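Local coordinates for protein PelD (Pseudomonas aeruginosa, PDB 4EU0) that binds the second messenger cyclic di-GMP and is involved in pellicle formation, this piece joining a GAF domain to a GGDEF-like domain, at residues D72-L75 with V76-L80; F128-N132 with E133-S137; L139-L142 with A143-A147. All coordinates share one frame; numbering follows the deposited sequence.

Contact 1 (D72-L75 with V76-L80)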
loop_
_atom_site.group_PDB
_atom_site.type_symbol
_atom_site.label_atom_id
_atom_site.label_comp_id
_atom_site.label_asym_id
_atom_site.label_seq_id
_atom_site.Cartn_x
_atom_site.Cartn_y
_atom_site.Cartn_z
ATOM N N ASP A 72 26.864 16.967 6.138
ATOM C CA ASP A 72 25.624 16.906 6.914
ATOM C C ASP A 72 24.673 18.081 6.653
ATOM O O ASP A 72 24.437 18.915 7.530
ATOM C CB ASP A 72 25.923 16.729 8.413
ATOM C CG ASP A 72 26.806 17.830 8.974
ATOM O OD1 ASP A 72 27.995 17.916 8.587
ATOM O OD2 ASP A 72 26.310 18.604 9.821
ATOM N N ASP A 73 24.120 18.130 5.441
ATOM C CA ASP A 73 23.085 19.110 5.100
ATOM C C ASP A 73 21.949 19.024 6.116
ATOM O O ASP A 73 21.464 17.931 6.423
ATOM C CB ASP A 73 22.552 18.874 3.683
ATOM C CG ASP A 73 21.741 20.047 3.161
ATOM O OD1 ASP A 73 20.506 20.048 3.345
ATOM O OD2 ASP A 73 22.339 20.973 2.575
ATOM N N LEU A 74 21.534 20.177 6.638
ATOM C CA LEU A 74 20.528 20.236 7.699
ATOM C C LEU A 74 19.193 19.600 7.298
ATOM O O LEU A 74 18.535 18.970 8.125
ATOM C CB LEU A 74 20.311 21.681 8.170
ATOM C CG LEU A 74 19.288 21.967 9.281
ATOM C CD1 LEU A 74 19.574 21.166 10.553
ATOM C CD2 LEU A 74 19.239 23.458 9.587
ATOM N N LEU A 75 18.806 19.764 6.035
ATOM C CA LEU A 75 17.547 19.201 5.541
ATOM C C LEU A 75 17.616 17.671 5.476
ATOM O O LEU A 75 16.672 16.979 5.873
ATOM C CB LEU A 75 17.181 19.796 4.172
ATOM C CG LEU A 75 15.716 19.749 3.722
ATOM C CD1 LEU A 75 14.822 20.588 4.624
ATOM C CD2 LEU A 75 15.582 20.206 2.267
ATOM N N VAL A 76 18.744 17.160 4.991
ATOM C CA VAL A 76 18.985 15.718 4.905
ATOM C C VAL A 76 18.995 15.088 6.301
ATOM O O VAL A 76 18.411 14.017 6.512
ATOM C CB VAL A 76 20.315 15.415 4.155
ATOM C CG1 VAL A 76 20.679 13.939 4.238
ATOM C CG2 VAL A 76 20.229 15.864 2.696
ATOM N N ARG A 77 19.638 15.762 7.253
ATOM C CA ARG A 77 19.733 15.245 8.619
ATOM C C ARG A 77 18.397 15.252 9.358
ATOM O O ARG A 77 18.045 14.263 10.005
ATOM C CB ARG A 77 20.829 15.964 9.431
ATOM C CG ARG A 77 22.264 15.573 9.061
ATOM C CD ARG A 77 22.438 14.065 8.795
ATOM N NE ARG A 77 22.034 13.224 9.924
ATOM C CZ ARG A 77 21.592 11.970 9.813
ATOM N NH1 ARG A 77 21.490 11.388 8.624
ATOM N NH2 ARG A 77 21.250 11.293 10.899
ATOM N N THR A 78 17.650 16.349 9.245
ATOM C CA THR A 78 16.339 16.446 9.886
ATOM C C THR A 78 15.371 15.424 9.296
ATOM O O THR A 78 14.596 14.819 10.028
ATOM C CB THR A 78 15.709 17.852 9.767
ATOM O OG1 THR A 78 15.579 18.204 8.385
ATOM C CG2 THR A 78 16.560 18.891 10.482
ATOM N N CYS A 79 15.430 15.242 7.975
ATOM C CA CYS A 79 14.587 14.272 7.265
ATOM C C CYS A 79 14.804 12.864 7.805
ATOM O O CYS A 79 13.850 12.150 8.115
ATOM C CB CYS A 79 14.906 14.287 5.767
ATOM S SG CYS A 79 14.106 12.977 4.796
ATOM N N LEU A 80 16.071 12.480 7.907
ATOM C CA LEU A 80 16.428 11.129 8.315
ATOM C C LEU A 80 16.244 10.876 9.810
ATOM O O LEU A 80 15.999 9.744 10.217
ATOM C CB LEU A 80 17.843 10.769 7.845
ATOM C CG LEU A 80 18.024 10.715 6.319
ATOM C CD1 LEU A 80 19.447 10.344 5.949
ATOM C CD2 LEU A 80 17.024 9.763 5.652
#
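Asp73 meets Val76 and Arg77 at the N-terminus of helix 74-82, a short helix of the GAF domain, where Asp73 is the N-cap. Its carboxylate reaches forward to the first turn: OD1 accepts from Leu75 N at 3.2 Å, the donor standing above the carboxylate plane and the N-H bent to 140°, while CB rests 3.9 Å from Val76 CG2. The carbonyl of the same residue opens the helical bonding, Arg77 N reaching Asp73 O at 3.0 Å.

Thr78 can be followed from its root. CB lies 3.5 Å from Leu74 O. With OG1 wedged between the backbone N and carbonyl carbon (chi1 58°), the hydroxyl faces two carbonyls of the preceding turn, Leu75 O at 3.0 Å and Leu74 O at 3.1 Å; its single proton can serve either. The methyl CG2 also lies against Leu74 O, at 3.1 Å, and reaches Leu74 CD1, so the tips of these two side chains meet crosswise on the helix surface.

Arg77 sends its first carbons back toward the cap, CG packing on Asp72 CB, and then bends at chi2 and chi3 so that the guanidinium departs; NH1 bonds to Arg53 O. The buried flank of the helix faces the GAF sheet: Val76 and Cys79 touch Cys107 of strand 106-111, and Leu75 touches Val86. In the next turn, the Cys79 N-H closes on Leu75 O at 3.0 Å.

Contact 2 (F128-N132 with E133-S137)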
loop_
_atom_site.group_PDB
_atom_site.type_symbol
_atom_site.label_atom_id
_atom_site.label_comp_id
_atom_site.label_asym_id
_atom_site.label_seq_id
_atom_site.Cartn_x
_atom_site.Cartn_y
_atom_site.Cartn_z
ATOM N N PHE A 128 8.002 26.665 -7.917
ATOM C CA PHE A 128 7.436 27.215 -6.684
ATOM C C PHE A 128 5.936 26.982 -6.564
ATOM O O PHE A 128 5.422 26.820 -5.455
ATOM C CB PHE A 128 7.731 28.707 -6.588
ATOM C CG PHE A 128 7.346 29.329 -5.272
ATOM C CD1 PHE A 128 8.203 29.254 -4.172
ATOM C CD2 PHE A 128 6.145 30.028 -5.141
ATOM C CE1 PHE A 128 7.859 29.852 -2.957
ATOM C CE2 PHE A 128 5.792 30.626 -3.931
ATOM C CZ PHE A 128 6.650 30.543 -2.838
ATOM N N PHE A 129 5.237 26.961 -7.697
ATOM C CA PHE A 129 3.783 26.788 -7.675
ATOM C C PHE A 129 3.322 25.405 -7.195
ATOM O O PHE A 129 2.149 25.231 -6.872
ATOM C CB PHE A 129 3.130 27.178 -9.012
ATOM C CG PHE A 129 3.569 26.346 -10.188
ATOM C CD1 PHE A 129 2.968 25.122 -10.462
ATOM C CD2 PHE A 129 4.565 26.807 -11.042
ATOM C CE1 PHE A 129 3.373 24.354 -11.551
ATOM C CE2 PHE A 129 4.971 26.048 -12.137
ATOM C CZ PHE A 129 4.377 24.821 -12.389
ATOM N N VAL A 130 4.239 24.434 -7.154
ATOM C CA VAL A 130 3.955 23.118 -6.549
ATOM C C VAL A 130 4.700 22.922 -5.225
ATOM O O VAL A 130 4.617 21.863 -4.607
ATOM C CB VAL A 130 4.243 21.906 -7.502
ATOM C CG1 VAL A 130 3.330 21.948 -8.726
ATOM C CG2 VAL A 130 5.721 21.834 -7.903
ATOM N N PHE A 131 5.434 23.945 -4.798
ATOM C CA PHE A 131 6.139 23.905 -3.524
ATOM C C PHE A 131 5.131 24.212 -2.415
ATOM O O PHE A 131 5.123 25.305 -1.835
ATOM C CB PHE A 131 7.317 24.887 -3.526
ATOM C CG PHE A 131 8.218 24.765 -2.327
ATOM C CD1 PHE A 131 9.043 23.653 -2.161
ATOM C CD2 PHE A 131 8.245 25.762 -1.365
ATOM C CE1 PHE A 131 9.874 23.545 -1.053
ATOM C CE2 PHE A 131 9.076 25.661 -0.256
ATOM C CZ PHE A 131 9.890 24.548 -0.099
ATOM N N ASN A 132 4.272 23.230 -2.149
ATOM C CA ASN A 132 3.171 23.376 -1.201
ATOM C C ASN A 132 2.773 22.051 -0.561
ATOM O O ASN A 132 3.222 20.985 -0.993
ATOM C CB ASN A 132 1.959 24.056 -1.866
ATOM C CG ASN A 132 1.369 23.241 -3.013
ATOM O OD1 ASN A 132 0.944 22.106 -2.830
ATOM N ND2 ASN A 132 1.308 23.845 -4.196
ATOM N N GLU A 133 1.913 22.125 0.453
ATOM C CA GLU A 133 1.489 20.944 1.201
ATOM C C GLU A 133 0.771 19.879 0.373
ATOM O O GLU A 133 0.892 18.691 0.671
ATOM C CB GLU A 133 0.639 21.342 2.413
ATOM C CG GLU A 133 1.430 22.046 3.520
ATOM C CD GLU A 133 2.397 21.127 4.272
ATOM O OE1 GLU A 133 2.293 19.886 4.156
ATOM O OE2 GLU A 133 3.266 21.655 4.996
ATOM N N ARG A 134 0.045 20.297 -0.663
ATOM C CA ARG A 134 -0.646 19.355 -1.549
ATOM C C ARG A 134 0.341 18.418 -2.266
ATOM O O ARG A 134 0.145 17.200 -2.299
ATOM C CB ARG A 134 -1.538 20.095 -2.562
ATOM C CG ARG A 134 -2.241 19.160 -3.544
ATOM C CD ARG A 134 -2.960 19.898 -4.656
ATOM N NE ARG A 134 -3.383 18.964 -5.699
ATOM C CZ ARG A 134 -4.179 19.269 -6.722
ATOM N NH1 ARG A 134 -4.669 20.496 -6.858
ATOM N NH2 ARG A 134 -4.490 18.336 -7.610
ATOM N N THR A 135 1.401 18.991 -2.827
ATOM C CA THR A 135 2.422 18.208 -3.532
ATOM C C THR A 135 3.270 17.398 -2.544
ATOM O O THR A 135 3.579 16.225 -2.793
ATOM C CB THR A 135 3.312 19.107 -4.415
ATOM O OG1 THR A 135 2.482 19.941 -5.234
ATOM C CG2 THR A 135 4.233 18.277 -5.309
ATOM N N PHE A 136 3.620 18.013 -1.416
ATOM C CA PHE A 136 4.368 17.317 -0.369
ATOM C C PHE A 136 3.624 16.056 0.065
ATOM O O PHE A 136 4.234 14.995 0.223
ATOM C CB PHE A 136 4.620 18.220 0.846
ATOM C CG PHE A 136 5.454 19.437 0.554
ATOM C CD1 PHE A 136 6.272 19.502 -0.572
ATOM C CD2 PHE A 136 5.432 20.519 1.427
ATOM C CE1 PHE A 136 7.032 20.630 -0.840
ATOM C CE2 PHE A 136 6.198 21.652 1.177
ATOM C CZ PHE A 136 7.006 21.708 0.042
ATOM N N SER A 137 2.304 16.166 0.237
ATOM C CA SER A 137 1.496 15.022 0.655
ATOM C C SER A 137 1.552 13.926 -0.398
ATOM O O SER A 137 1.726 12.763 -0.071
ATOM C CB SER A 137 0.049 15.433 0.951
ATOM O OG SER A 137 0.006 16.320 2.062
#
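The N-terminal cap of helix 133-150, a long helix of the GAF domain, joins Asn132 to Thr135 and Phe136. The loop from strand 117-123 reaches it through a 3-10 segment and an inverse gamma turn centred on Phe131. Asn132 is the N-cap. Its CG sits between its own backbone N and carbonyl carbon (chi1 63°), which swings the amide over the first helical turn; OD1 accepts from Thr135 N at 3.1 Å, the donor tilted from the amide carbonyl plane, and also lies against Arg134 CB. The backbone carbonyl of Asn132 takes the next N-H, Phe136 N to Asn132 O at 3.0 Å, close to straight at 169°.

Thr135 reaches further back. With its hydroxyl anti to the carbonyl carbon, OG1 makes a weak hydrogen bond of 2.9 Å to Val130 O and touches Val130 CB, linking the end of the 3-10 segment to the helix.

Beside the cap, two aromatic rings form a T-shaped (edge-to-face) pair: the rim of Phe136 points into a face of Phe131, with centroids 5.2 Å apart and planes at 84°. Phe136 CZ leads, 3.6 Å from both Phe131 CD1 and CE1. Both rings lie against Val106 and Ser87 of the neighbouring strands and against the side chain of Arg89, whose NH1 forms a salt bridge with Glu133 OE2; Arg89 thus touches side chains of both the loop and the helix start. The Phe136 ring is in turn overlain by the capping backbone: Asn132 O stands above one of its faces, 3.1 Å from CG.

Contact 3 (L139-L142 with A143-A147)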
loop_
_atom_site.group_PDB
_atom_site.type_symbol
_atom_site.label_atom_id
_atom_site.label_comp_id
_atom_site.label_asym_id
_atom_site.label_seq_id
_atom_site.Cartn_x
_atom_site.Cartn_y
_atom_site.Cartn_z
ATOM N N LEU A 139 3.945 13.375 -2.648
ATOM C CA LEU A 139 5.304 12.822 -2.610
ATOM C C LEU A 139 5.481 11.830 -1.457
ATOM O O LEU A 139 6.052 10.737 -1.627
ATOM C CB LEU A 139 6.314 13.963 -2.465
ATOM C CG LEU A 139 7.210 14.425 -3.624
ATOM C CD1 LEU A 139 6.739 14.004 -5.000
ATOM C CD2 LEU A 139 7.443 15.925 -3.545
ATOM N N ALA A 140 4.967 12.207 -0.286
ATOM C CA ALA A 140 5.046 11.357 0.901
ATOM C C ALA A 140 4.230 10.075 0.719
ATOM O O ALA A 140 4.696 8.984 1.060
ATOM C CB ALA A 140 4.598 12.124 2.143
ATOM N N ILE A 141 3.040 10.205 0.140
ATOM C CA ILE A 141 2.181 9.042 -0.128
ATOM C C ILE A 141 2.885 8.070 -1.059
ATOM O O ILE A 141 2.971 6.875 -0.776
ATOM C CB ILE A 141 0.820 9.440 -0.741
ATOM C CG1 ILE A 141 0.009 10.260 0.272
ATOM C CG2 ILE A 141 0.065 8.166 -1.244
ATOM C CD1 ILE A 141 -1.166 11.012 -0.333
ATOM N N LEU A 142 3.412 8.584 -2.159
ATOM C CA LEU A 142 4.097 7.747 -3.129
ATOM C C LEU A 142 5.345 7.088 -2.531
ATOM O O LEU A 142 5.570 5.894 -2.733
ATOM C CB LEU A 142 4.433 8.563 -4.385
ATOM C CG LEU A 142 5.043 7.920 -5.632
ATOM C CD1 LEU A 142 4.159 6.819 -6.235
ATOM C CD2 LEU A 142 5.331 9.006 -6.670
ATOM N N ALA A 143 6.145 7.859 -1.790
ATOM C CA ALA A 143 7.373 7.336 -1.184
ATOM C C ALA A 143 7.103 6.133 -0.269
ATOM O O ALA A 143 7.842 5.141 -0.298
ATOM C CB ALA A 143 8.125 8.439 -0.436
ATOM N N GLY A 144 6.036 6.221 0.530
ATOM C CA GLY A 144 5.692 5.155 1.471
ATOM C C GLY A 144 5.303 3.886 0.736
ATOM O O GLY A 144 5.755 2.786 1.070
ATOM N N HIS A 145 4.467 4.041 -0.281
ATOM C CA HIS A 145 4.071 2.900 -1.094
ATOM C C HIS A 145 5.242 2.264 -1.833
ATOM O O HIS A 145 5.359 1.049 -1.853
ATOM C CB HIS A 145 2.935 3.269 -2.042
ATOM C CG HIS A 145 1.610 3.340 -1.359
ATOM N ND1 HIS A 145 1.197 4.444 -0.645
ATOM C CD2 HIS A 145 0.625 2.422 -1.242
ATOM C CE1 HIS A 145 0.002 4.209 -0.134
ATOM N NE2 HIS A 145 -0.367 2.989 -0.480
ATOM N N ILE A 146 6.126 3.078 -2.406
ATOM C CA ILE A 146 7.284 2.525 -3.095
ATOM C C ILE A 146 8.166 1.721 -2.145
ATOM O O ILE A 146 8.606 0.630 -2.492
ATOM C CB ILE A 146 8.112 3.607 -3.808
ATOM C CG1 ILE A 146 7.293 4.219 -4.945
ATOM C CG2 ILE A 146 9.422 3.005 -4.365
ATOM C CD1 ILE A 146 7.832 5.566 -5.443
ATOM N N ALA A 147 8.415 2.266 -0.953
ATOM C CA ALA A 147 9.215 1.592 0.059
ATOM C C ALA A 147 8.683 0.198 0.387
ATOM O O ALA A 147 9.465 -0.740 0.536
ATOM C CB ALA A 147 9.306 2.439 1.326
#
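His145 ND1 donates to Ile141 O at 3.0 Å, one turn back along helix 133-150, and the same oxygen accepts the His145 backbone N-H at 3.2 Å. The two donors come from opposite faces of the carbonyl plane, so one residue grips this oxygen twice. The side-chain bond is nearly straight at 165° and leaves the ring in its own plane, although ND1 stands well above the plane of the carbonyl. With CG anti to the carbonyl carbon (chi1 -77°), the imidazole is folded back along the helix, alongside Ile141, whose CG2 lies 3.9 Å from ND1. The bond fixes the turn of the ring and places a hydrogen on ND1.

A different face is apolar. Leu142 and Ile146 pack crosswise, Ile146 CD1 meeting Leu142 CG at 3.7 Å, and Ile146 CG1 lies 3.3 Å from Leu142 O. Ala143 CB is tucked against Leu139 O.

Around these two turns, three elements close in. Ile141, Leu142, His145 and Ile146 meet leucines of helix 2-16, while Ala140, Ile141 and His145 touch helix 162-181, where Arg173 and Asp177 touch the His145 side chain. Ala143, Ile146 and Ala147 rest on Val108 and Leu110 of strand 106-111, placing helix 133-150 between the GAF sheet and its neighbouring helices.

Overall arrangement
All three contacts are local and lie in the GAF domain. Contacts 1 and 2 are helix starts, partly buried, each with a side-chain cap; contact 3 is a buried mid-helix turn nearer the centre of the chain. Contacts 2 and 3 belong to the same helix, 133-150, with centres about 15 Å apart, whereas contact 1 sits on helix 74-82, about 19 Å from either by centres. Strand 106-111 receives side chains from all three. The caps differ: a carboxylate serves contact 1 and an amide, with an aromatic pair beside it, contact 2. Contact 3 combines aliphatic packing with a histidine side-chain bond to a helix carbonyl.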